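Local coordinates for protein type III secretion system effector HopBA1 (Pseudomonas syringae pv. aptata, PDB 5T09) that acts as a virulence effector recognised by the Arabidopsis resistance protein RBA1, whose self-association it enhances, leading RBA1 to trigger plant cell death, at residues L49-D54 with G192-S197; A81-K86 with A110-H115. One frame throughout, in Å; residues are numbered along the deposited sequence.

Contact 1 (L49-D54 with G192-S197); sequences LVYIGD and GHFSNS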
loop_
_atom_site.group_PDB
_atom_site.type_symbol
_atom_site.label_atom_id
_atom_site.label_comp_id
_atom_site.label_asym_id
_atom_site.label_seq_id
_atom_site.Cartn_x
_atom_site.Cartn_y
_atom_site.Cartn_z
ATOM N N LEU A 49 -7.778 8.471 4.732
ATOM C CA LEU A 49 -7.432 7.276 3.979
ATOM C C LEU A 49 -6.391 7.629 2.930
ATOM O O LEU A 49 -6.592 8.555 2.135
ATOM C CB LEU A 49 -8.672 6.662 3.317
ATOM C CG LEU A 49 -8.447 5.397 2.485
ATOM C CD1 LEU A 49 -7.892 4.273 3.342
ATOM C CD2 LEU A 49 -9.743 4.964 1.821
ATOM N N VAL A 50 -5.284 6.890 2.941
ATOM C CA VAL A 50 -4.200 7.052 1.981
ATOM C C VAL A 50 -3.934 5.704 1.332
ATOM O O VAL A 50 -3.901 4.674 2.013
ATOM C CB VAL A 50 -2.917 7.589 2.653
ATOM C CG1 VAL A 50 -1.741 7.574 1.680
ATOM C CG2 VAL A 50 -3.150 8.998 3.189
ATOM N N TYR A 51 -3.743 5.712 0.017
ATOM C CA TYR A 51 -3.342 4.528 -0.730
ATOM C C TYR A 51 -1.883 4.668 -1.133
ATOM O O TYR A 51 -1.494 5.687 -1.714
ATOM C CB TYR A 51 -4.208 4.337 -1.976
ATOM C CG TYR A 51 -5.657 4.017 -1.695
ATOM C CD1 TYR A 51 -6.076 2.706 -1.526
ATOM C CD2 TYR A 51 -6.606 5.024 -1.602
ATOM C CE1 TYR A 51 -7.404 2.406 -1.276
ATOM C CE2 TYR A 51 -7.931 4.736 -1.348
ATOM C CZ TYR A 51 -8.324 3.425 -1.186
ATOM O OH TYR A 51 -9.641 3.133 -0.935
ATOM N N ILE A 52 -1.083 3.650 -0.829
ATOM C CA ILE A 52 0.310 3.585 -1.255
ATOM C C ILE A 52 0.380 2.606 -2.417
ATOM O O ILE A 52 0.217 1.395 -2.230
ATOM C CB ILE A 52 1.242 3.162 -0.112
ATOM C CG1 ILE A 52 1.208 4.196 1.016
ATOM C CG2 ILE A 52 2.677 2.984 -0.629
ATOM C CD1 ILE A 52 2.002 3.790 2.247
ATOM N N GLY A 53 0.627 3.125 -3.618
ATOM C CA GLY A 53 0.713 2.285 -4.793
ATOM C C GLY A 53 2.041 1.563 -4.858
ATOM O O GLY A 53 3.076 2.175 -5.135
ATOM N N ASP A 54 2.029 0.262 -4.593
ATOM C CA ASP A 54 3.269 -0.496 -4.539
ATOM C C ASP A 54 3.793 -0.774 -5.938
ATOM O O ASP A 54 3.023 -0.994 -6.878
ATOM C CB ASP A 54 3.067 -1.818 -3.804
ATOM C CG ASP A 54 4.375 -2.435 -3.366
ATOM O OD1 ASP A 54 5.186 -1.711 -2.746
ATOM O OD2 ASP A 54 4.602 -3.630 -3.653
ATOM N N GLY A 192 -1.157 -0.626 -9.859
ATOM C CA GLY A 192 -2.097 -0.834 -10.948
ATOM C C GLY A 192 -3.545 -0.815 -10.496
ATOM O O GLY A 192 -4.440 -0.491 -11.279
ATOM N N HIS A 193 -3.797 -1.152 -9.233
ATOM C CA HIS A 193 -5.159 -1.163 -8.717
ATOM C C HIS A 193 -5.693 0.237 -8.450
ATOM O O HIS A 193 -6.908 0.402 -8.294
ATOM C CB HIS A 193 -5.221 -1.995 -7.433
ATOM C CG HIS A 193 -4.986 -3.457 -7.653
ATOM N ND1 HIS A 193 -5.994 -4.393 -7.576
ATOM C CD2 HIS A 193 -3.858 -4.142 -7.959
ATOM C CE1 HIS A 193 -5.497 -5.593 -7.819
ATOM N NE2 HIS A 193 -4.204 -5.467 -8.059
ATOM N N PHE A 194 -4.820 1.244 -8.416
ATOM C CA PHE A 194 -5.194 2.598 -8.029
ATOM C C PHE A 194 -5.157 3.575 -9.202
ATOM O O PHE A 194 -5.074 4.787 -8.989
ATOM C CB PHE A 194 -4.276 3.092 -6.911
ATOM C CG PHE A 194 -4.162 2.145 -5.749
ATOM C CD1 PHE A 194 -5.205 1.296 -5.414
ATOM C CD2 PHE A 194 -3.007 2.106 -4.987
ATOM C CE1 PHE A 194 -5.093 0.427 -4.345
ATOM C CE2 PHE A 194 -2.895 1.245 -3.914
ATOM C CZ PHE A 194 -3.933 0.403 -3.594
ATOM N N SER A 195 -5.210 3.076 -10.434
ATOM C CA SER A 195 -5.213 3.959 -11.589
ATOM C C SER A 195 -6.536 4.720 -11.677
ATOM O O SER A 195 -7.537 4.351 -11.061
ATOM C CB SER A 195 -4.982 3.166 -12.874
ATOM O OG SER A 195 -6.032 2.241 -13.096
ATOM N N ASN A 196 -6.523 5.800 -12.459
ATOM C CA ASN A 196 -7.701 6.640 -12.671
ATOM C C ASN A 196 -8.383 6.968 -11.343
ATOM O O ASN A 196 -9.602 6.860 -11.195
ATOM C CB ASN A 196 -8.680 5.970 -13.638
ATOM C CG ASN A 196 -8.087 5.761 -15.018
ATOM O OD1 ASN A 196 -7.873 6.716 -15.764
ATOM N ND2 ASN A 196 -7.825 4.508 -15.369
ATOM N N SER A 197 -7.576 7.385 -10.369
ATOM C CA SER A 197 -8.041 7.609 -9.006
ATOM C C SER A 197 -8.084 9.079 -8.615
ATOM O O SER A 197 -8.407 9.387 -7.463
ATOM C CB SER A 197 -7.144 6.854 -8.017
ATOM O OG SER A 197 -5.815 7.348 -8.067
#

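Contact 2 (A81-K86 with A110-H115); sequences AVEFVK and ASWGRH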
loop_
_atom_site.group_PDB
_atom_site.type_symbol
_atom_site.label_atom_id
_atom_site.label_comp_id
_atom_site.label_asym_id
_atom_site.label_seq_id
_atom_site.Cartn_x
_atom_site.Cartn_y
_atom_site.Cartn_z
ATOM N N ALA A 81 -3.520 -1.757 5.961
ATOM C CA ALA A 81 -4.117 -2.889 5.264
ATOM C C ALA A 81 -3.312 -3.152 3.998
ATOM O O ALA A 81 -3.138 -2.248 3.171
ATOM C CB ALA A 81 -5.580 -2.596 4.941
ATOM N N VAL A 82 -2.813 -4.381 3.846
ATOM C CA VAL A 82 -1.796 -4.678 2.841
ATOM C C VAL A 82 -2.251 -5.812 1.934
ATOM O O VAL A 82 -2.891 -6.773 2.382
ATOM C CB VAL A 82 -0.441 -5.020 3.496
ATOM C CG1 VAL A 82 -0.031 -3.907 4.447
ATOM C CG2 VAL A 82 -0.499 -6.367 4.217
ATOM N N GLU A 83 -1.889 -5.699 0.653
ATOM C CA GLU A 83 -2.167 -6.745 -0.327
ATOM C C GLU A 83 -1.397 -8.025 -0.029
ATOM O O GLU A 83 -1.826 -9.112 -0.429
ATOM C CB GLU A 83 -1.806 -6.248 -1.728
ATOM C CG GLU A 83 -1.884 -7.319 -2.815
ATOM C CD GLU A 83 -1.387 -6.839 -4.167
ATOM O OE1 GLU A 83 -0.750 -5.768 -4.233
ATOM O OE2 GLU A 83 -1.625 -7.548 -5.168
ATOM N N PHE A 84 -0.266 -7.923 0.661
ATOM C CA PHE A 84 0.640 -9.059 0.779
ATOM C C PHE A 84 0.065 -10.188 1.623
ATOM O O PHE A 84 0.605 -11.298 1.591
ATOM C CB PHE A 84 1.968 -8.582 1.358
ATOM C CG PHE A 84 2.500 -7.347 0.689
ATOM C CD1 PHE A 84 2.825 -7.363 -0.656
ATOM C CD2 PHE A 84 2.663 -6.170 1.401
ATOM C CE1 PHE A 84 3.304 -6.227 -1.281
ATOM C CE2 PHE A 84 3.148 -5.034 0.786
ATOM C CZ PHE A 84 3.468 -5.060 -0.558
ATOM N N VAL A 85 -1.017 -9.939 2.355
ATOM C CA VAL A 85 -1.655 -10.938 3.202
ATOM C C VAL A 85 -3.102 -11.077 2.762
ATOM O O VAL A 85 -3.794 -10.071 2.553
ATOM C CB VAL A 85 -1.583 -10.559 4.691
ATOM C CG1 VAL A 85 -2.235 -11.636 5.550
ATOM C CG2 VAL A 85 -0.144 -10.338 5.111
ATOM N N LYS A 86 -3.555 -12.316 2.630
ATOM C CA LYS A 86 -4.950 -12.576 2.322
ATOM C C LYS A 86 -5.791 -12.353 3.568
ATOM O O LYS A 86 -5.409 -12.753 4.672
ATOM C CB LYS A 86 -5.120 -14.000 1.794
ATOM C CG LYS A 86 -4.413 -14.209 0.464
ATOM C CD LYS A 86 -3.882 -15.621 0.291
ATOM C CE LYS A 86 -2.926 -15.707 -0.896
ATOM N NZ LYS A 86 -1.745 -14.799 -0.762
ATOM N N ALA A 110 5.636 -17.869 0.100
ATOM C CA ALA A 110 4.896 -18.703 -0.841
ATOM C C ALA A 110 4.234 -17.870 -1.933
ATOM O O ALA A 110 4.273 -18.236 -3.114
ATOM C CB ALA A 110 3.851 -19.531 -0.094
ATOM N N SER A 111 3.622 -16.747 -1.563
ATOM C CA SER A 111 2.901 -15.927 -2.525
ATOM C C SER A 111 3.697 -14.730 -3.027
ATOM O O SER A 111 3.397 -14.226 -4.114
ATOM C CB SER A 111 1.587 -15.429 -1.909
ATOM O OG SER A 111 0.687 -16.505 -1.720
ATOM N N TRP A 112 4.700 -14.267 -2.279
ATOM C CA TRP A 112 5.349 -13.001 -2.586
ATOM C C TRP A 112 6.864 -13.069 -2.693
ATOM O O TRP A 112 7.478 -12.064 -3.069
ATOM C CB TRP A 112 4.952 -11.950 -1.538
ATOM C CG TRP A 112 3.530 -11.584 -1.717
ATOM C CD1 TRP A 112 2.460 -12.075 -1.031
ATOM C CD2 TRP A 112 3.003 -10.688 -2.696
ATOM N NE1 TRP A 112 1.298 -11.528 -1.516
ATOM C CE2 TRP A 112 1.608 -10.671 -2.540
ATOM C CE3 TRP A 112 3.581 -9.892 -3.687
ATOM C CZ2 TRP A 112 0.779 -9.886 -3.337
ATOM C CZ3 TRP A 112 2.760 -9.112 -4.472
ATOM C CH2 TRP A 112 1.378 -9.116 -4.296
ATOM N N GLY A 113 7.487 -14.211 -2.402
ATOM C CA GLY A 113 8.923 -14.321 -2.565
ATOM C C GLY A 113 9.382 -14.156 -3.999
ATOM O O GLY A 113 10.547 -13.817 -4.232
ATOM N N ARG A 114 8.484 -14.367 -4.964
ATOM C CA ARG A 114 8.837 -14.254 -6.374
ATOM C C ARG A 114 9.428 -12.893 -6.714
ATOM O O ARG A 114 10.167 -12.784 -7.698
ATOM C CB ARG A 114 7.606 -14.494 -7.251
ATOM C CG ARG A 114 6.802 -15.744 -6.918
ATOM C CD ARG A 114 5.312 -15.488 -7.085
ATOM N NE ARG A 114 4.516 -16.680 -6.807
ATOM C CZ ARG A 114 3.194 -16.745 -6.924
ATOM N NH1 ARG A 114 2.503 -15.683 -7.317
ATOM N NH2 ARG A 114 2.561 -17.876 -6.649
ATOM N N HIS A 115 9.122 -11.859 -5.930
ATOM C CA HIS A 115 9.551 -10.498 -6.230
ATOM C C HIS A 115 10.850 -10.107 -5.538
ATOM O O HIS A 115 11.191 -8.919 -5.521
ATOM C CB HIS A 115 8.448 -9.507 -5.853
ATOM C CG HIS A 115 7.223 -9.621 -6.708
ATOM N ND1 HIS A 115 7.209 -9.256 -8.036
ATOM C CD2 HIS A 115 5.972 -10.050 -6.423
ATOM C CE1 HIS A 115 6.005 -9.466 -8.537
ATOM N NE2 HIS A 115 5.235 -9.949 -7.577
HETATM O O HOH W 1 -1.637 -11.677 -1.025
#

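Contact 1 (L49-D54 with G192-S197)
Tyr-51 and Phe-194 each set CG anti to their own carbonyl carbon (chi1 -66° and -51°); each ring therefore lies beside its own backbone N, and the two side chains approach one another between strand 49-54 and segment 192-197. The rings form an edge-to-face pair, the edge of Tyr-51 toward the face of Phe-194, with planes at 55°, well short of perpendicular. CD1 of Tyr-51 lies over that face, displaced toward its rim, 3.8 Å from CE1 of Phe-194. Closer to the backbone, CB of Tyr-51 sits over the same ring, 4.1 Å from its centroid, a CH-pi contact. The rim of Phe-194 meets the strand backbone instead: its CE2 comes to 3.5 Å from O of Ile-52, and its CD2 rests 3.7 Å from CA of Gly-53, where no side chain intervenes. Within the second segment, OG of Ser-197 donates to the backbone O of Phe-194 at 2.8 Å. The hydroxyl of Tyr-51 is hydrogen-bonded to the carbonyl of Arg-206, and Val-210 of the neighbouring strand also touches Phe-194. This is the buried packing of a loop that follows one parallel strand, 184-190, over the face of the next, 49-54, in the parallel beta core of an EreA/ChaN-like alpha-beta fold.

Contact 2 (A81-K86 with A110-H115)
The type I beta turn from Val-82 to Val-85, which continues from strand 77-82 of the parallel core, packs against the C-terminal part of helix 101-112, and the contact is built around the indole of Trp-112. Phe-84 turns its edge onto one indole face in a T-shaped stack: the planes stand at 89°, and CD1 of Phe-84 lies 3.9 Å from CD2 of Trp-112. CB of Phe-84 adds a CH-pi contact, 4.3 Å from the centroid of the five-membered ring. Glu-83 comes to the rim of the indole. With chi1 at 172° the glutamate points away from its own N and stays stretched out, which carries OE2 of Glu-83 to 3.5 Å from CH2 of Trp-112. OE1 accepts from the backbone N of Gly-190, and OE2 forms a salt bridge with Arg-162. A water near the indole plane accepts from NE1 of Trp-112 at 3.0 Å and from NZ of Lys-86, and donates to O of Glu-83 at 2.6 Å. Kinks in the lysine chain, the last at chi4 59°, bring NZ of Lys-86 round to OG of Ser-111, to which it donates at 3.1 Å. The chemistry thus gives the indole an aromatic face and a polar rim, where Glu-83 approaches and one water satisfies the N-H and links it to the turn; separately, the lysine ammonium, donating to both water and serine, bridges turn and helix.

The two contacts illustrate how one sheet can organise packing at separate places. Their centres are about 17 Å apart, and strands 49-54 and 77-82 are not neighbours: strand 184-190 runs between them. They nevertheless touch, since OD2 of Asp-54 in contact 1 packs 3.6 Å from CZ of Phe-84 in contact 2. Trp-188 of the intervening strand makes a second connection, hydrogen-bonding to Asp-54 and stacking edge-to-face with Phe-84. His-56 does likewise, bonding to Asp-54 and meeting the ring of Trp-112. The bound potassium lies nearer contact 1, about 7 Å from the side chain of Tyr-51, which touches Pro-202 and Met-205 of the metal site.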